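Local atomic coordinates of TetR-like transcriptional regulator (Rhodococcus, PDB entry 3F1B), a protein that probably binds cis-regulatory DNA as a dimeric TetR-like transcriptional regulator and so controls gene expression. Residues H139-S144 / L189-L194. Numbering follows the deposited sequence.
Sequences HLLESS and LAWRGL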
loop_
_atom_site.group_PDB
_atom_site.type_symbol
_atom_site.label_atom_id
_atom_site.label_comp_id
_atom_site.label_asym_id
_atom_site.label_seq_id
_atom_site.Cartn_x
_atom_site.Cartn_y
_atom_site.Cartn_z
ATOM N N HIS A 139 6.062 -18.080 -9.258
ATOM C CA HIS A 139 6.918 -19.001 -10.006
ATOM C C HIS A 139 7.977 -19.602 -9.104
ATOM O O HIS A 139 8.213 -20.792 -9.159
ATOM C CB HIS A 139 7.661 -18.315 -11.154
ATOM C CG HIS A 139 6.803 -17.885 -12.306
ATOM N ND1 HIS A 139 7.269 -17.034 -13.296
ATOM C CD2 HIS A 139 5.530 -18.199 -12.652
ATOM C CE1 HIS A 139 6.322 -16.849 -14.202
ATOM N NE2 HIS A 139 5.257 -17.543 -13.835
ATOM N N LEU A 140 8.651 -18.807 -8.273
ATOM C CA LEU A 140 9.668 -19.455 -7.454
ATOM C C LEU A 140 9.070 -20.297 -6.330
ATOM O O LEU A 140 9.637 -21.336 -5.960
ATOM C CB LEU A 140 10.736 -18.497 -6.981
ATOM C CG LEU A 140 10.491 -17.654 -5.764
ATOM C CD1 LEU A 140 10.642 -18.516 -4.463
ATOM C CD2 LEU A 140 11.525 -16.550 -5.839
ATOM N N LEU A 141 7.923 -19.876 -5.806
ATOM C CA LEU A 141 7.219 -20.703 -4.837
ATOM C C LEU A 141 6.823 -22.006 -5.542
ATOM O O LEU A 141 6.907 -23.063 -4.952
ATOM C CB LEU A 141 6.006 -19.985 -4.201
ATOM C CG LEU A 141 6.323 -18.842 -3.242
ATOM C CD1 LEU A 141 5.046 -18.204 -2.779
ATOM C CD2 LEU A 141 7.184 -19.252 -2.034
ATOM N N GLU A 142 6.434 -21.933 -6.811
ATOM C CA GLU A 142 6.143 -23.152 -7.571
ATOM C C GLU A 142 7.419 -23.962 -7.830
ATOM O O GLU A 142 7.482 -25.162 -7.521
ATOM C CB GLU A 142 5.425 -22.837 -8.875
ATOM C CG GLU A 142 4.678 -24.047 -9.449
ATOM C CD GLU A 142 3.288 -23.697 -10.004
ATOM O OE1 GLU A 142 2.978 -22.483 -10.148
ATOM O OE2 GLU A 142 2.504 -24.642 -10.287
ATOM N N SER A 143 8.427 -23.276 -8.370
ATOM C CA SER A 143 9.806 -23.763 -8.512
ATOM C C SER A 143 10.346 -24.436 -7.243
ATOM O O SER A 143 11.320 -25.181 -7.295
ATOM C CB SER A 143 10.722 -22.602 -8.928
ATOM O OG SER A 143 11.856 -23.035 -9.670
ATOM N N SER A 144 9.729 -24.184 -6.097
ATOM C CA SER A 144 10.079 -24.965 -4.937
ATOM C C SER A 144 9.367 -26.317 -4.989
ATOM O O SER A 144 9.653 -27.108 -5.878
ATOM C CB SER A 144 9.781 -24.229 -3.656
ATOM O OG SER A 144 10.021 -25.104 -2.570
ATOM N N LEU A 189 6.926 -17.434 6.719
ATOM C CA LEU A 189 5.595 -17.181 6.210
ATOM C C LEU A 189 5.437 -17.833 4.831
ATOM O O LEU A 189 4.394 -18.383 4.515
ATOM C CB LEU A 189 5.408 -15.684 6.113
ATOM C CG LEU A 189 4.148 -15.045 5.561
ATOM C CD1 LEU A 189 4.183 -13.600 5.995
ATOM C CD2 LEU A 189 4.007 -15.153 4.034
ATOM N N ALA A 190 6.493 -17.787 4.023
ATOM C CA ALA A 190 6.454 -18.250 2.647
ATOM C C ALA A 190 6.497 -19.773 2.580
ATOM O O ALA A 190 5.748 -20.376 1.812
ATOM C CB ALA A 190 7.599 -17.670 1.867
ATOM N N TRP A 191 7.386 -20.393 3.358
ATOM C CA TRP A 191 7.515 -21.873 3.325
ATOM C C TRP A 191 6.555 -22.610 4.291
ATOM O O TRP A 191 6.306 -23.810 4.125
ATOM C CB TRP A 191 8.977 -22.331 3.487
ATOM C CG TRP A 191 9.929 -21.690 2.492
ATOM C CD1 TRP A 191 10.985 -20.860 2.784
ATOM C CD2 TRP A 191 9.906 -21.812 1.050
ATOM N NE1 TRP A 191 11.615 -20.466 1.624
ATOM C CE2 TRP A 191 10.973 -21.029 0.546
ATOM C CE3 TRP A 191 9.091 -22.504 0.140
ATOM C CZ2 TRP A 191 11.248 -20.922 -0.838
ATOM C CZ3 TRP A 191 9.369 -22.396 -1.237
ATOM C CH2 TRP A 191 10.439 -21.611 -1.708
ATOM N N ARG A 192 5.997 -21.874 5.254
ATOM C CA ARG A 192 5.041 -22.409 6.234
ATOM C C ARG A 192 3.554 -21.953 6.115
ATOM O O ARG A 192 2.672 -22.681 6.529
ATOM C CB ARG A 192 5.588 -22.266 7.671
ATOM C CG ARG A 192 6.881 -23.059 7.967
ATOM C CD ARG A 192 6.808 -24.573 7.556
ATOM N NE ARG A 192 6.133 -25.454 8.531
ATOM C CZ ARG A 192 6.750 -26.169 9.479
ATOM N NH1 ARG A 192 8.066 -26.114 9.601
ATOM N NH2 ARG A 192 6.053 -26.943 10.310
ATOM N N GLY A 193 3.268 -20.778 5.543
ATOM C CA GLY A 193 1.939 -20.511 4.946
ATOM C C GLY A 193 1.720 -21.443 3.742
ATOM O O GLY A 193 0.587 -21.789 3.375
ATOM N N LEU A 194 2.829 -21.859 3.137
ATOM C CA LEU A 194 2.847 -22.836 2.058
ATOM C C LEU A 194 2.457 -24.224 2.567
ATOM O O LEU A 194 1.384 -24.732 2.244
ATOM C CB LEU A 194 4.248 -22.870 1.438
ATOM C CG LEU A 194 4.547 -23.601 0.128
ATOM C CD1 LEU A 194 5.452 -22.743 -0.752
ATOM C CD2 LEU A 194 5.191 -24.984 0.384
#
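Leu141 pushes one methyl, CD2, into a hollow on helix 179-196 that is walled by Ala190, Trp191 and Leu194. The indole forms the broadest wall: CD2 lies over a face of its six-membered ring, 4.2 Å from the centroid and 24° off the normal, a CH-pi contact. Above the ring the methyl is shifted toward the outer carbons, CZ3 of Trp191 being 3.9 Å from CD2 of Leu141. The small CB of Ala190 and the methyl CD1 of Leu194 close the hollow, at 4.2 Å and 4.1 Å from the same Leu141 CD2. CG of Trp191 lies anti to its carbonyl carbon (chi1 -54°), and from there the indole extends toward helix 126-143, its benzo end foremost, between residues one turn apart. On one of these, Leu140, CD1 packs against CH2 of Trp191 at 4.1 Å, the two side chains crossing at about a right angle; the other, Ser144, obliquely nears the outer ring carbons on the side away from Leu140 and Leu141, its modelled spacing too short to trust. Helices 126-143 and 179-196 belong to the all-helical C-terminal domain of the TetR family, and their short axes are inclined at 64° and approach to 11.6 Å, a separation spanned by side chains. Helix 87-104 brings Leu91 against Leu140, Ala190 and Trp191, while Arg88 makes a cation-pi contact with the indole and a weak hydrogen bond to Ser144 OG. An alanine in place of Trp191 would probably open a gap between helix 179-196 and the Leu140 and Leu141 methyls, CD2 of Leu141 losing its ring face, and leave the Arg88 guanidinium without its aromatic partner. Helix 153-173 adds Ile157 against Leu141 and Leu161 against Ala190, and on helix 179-196 Leu189 packs on Leu189 of the second subunit.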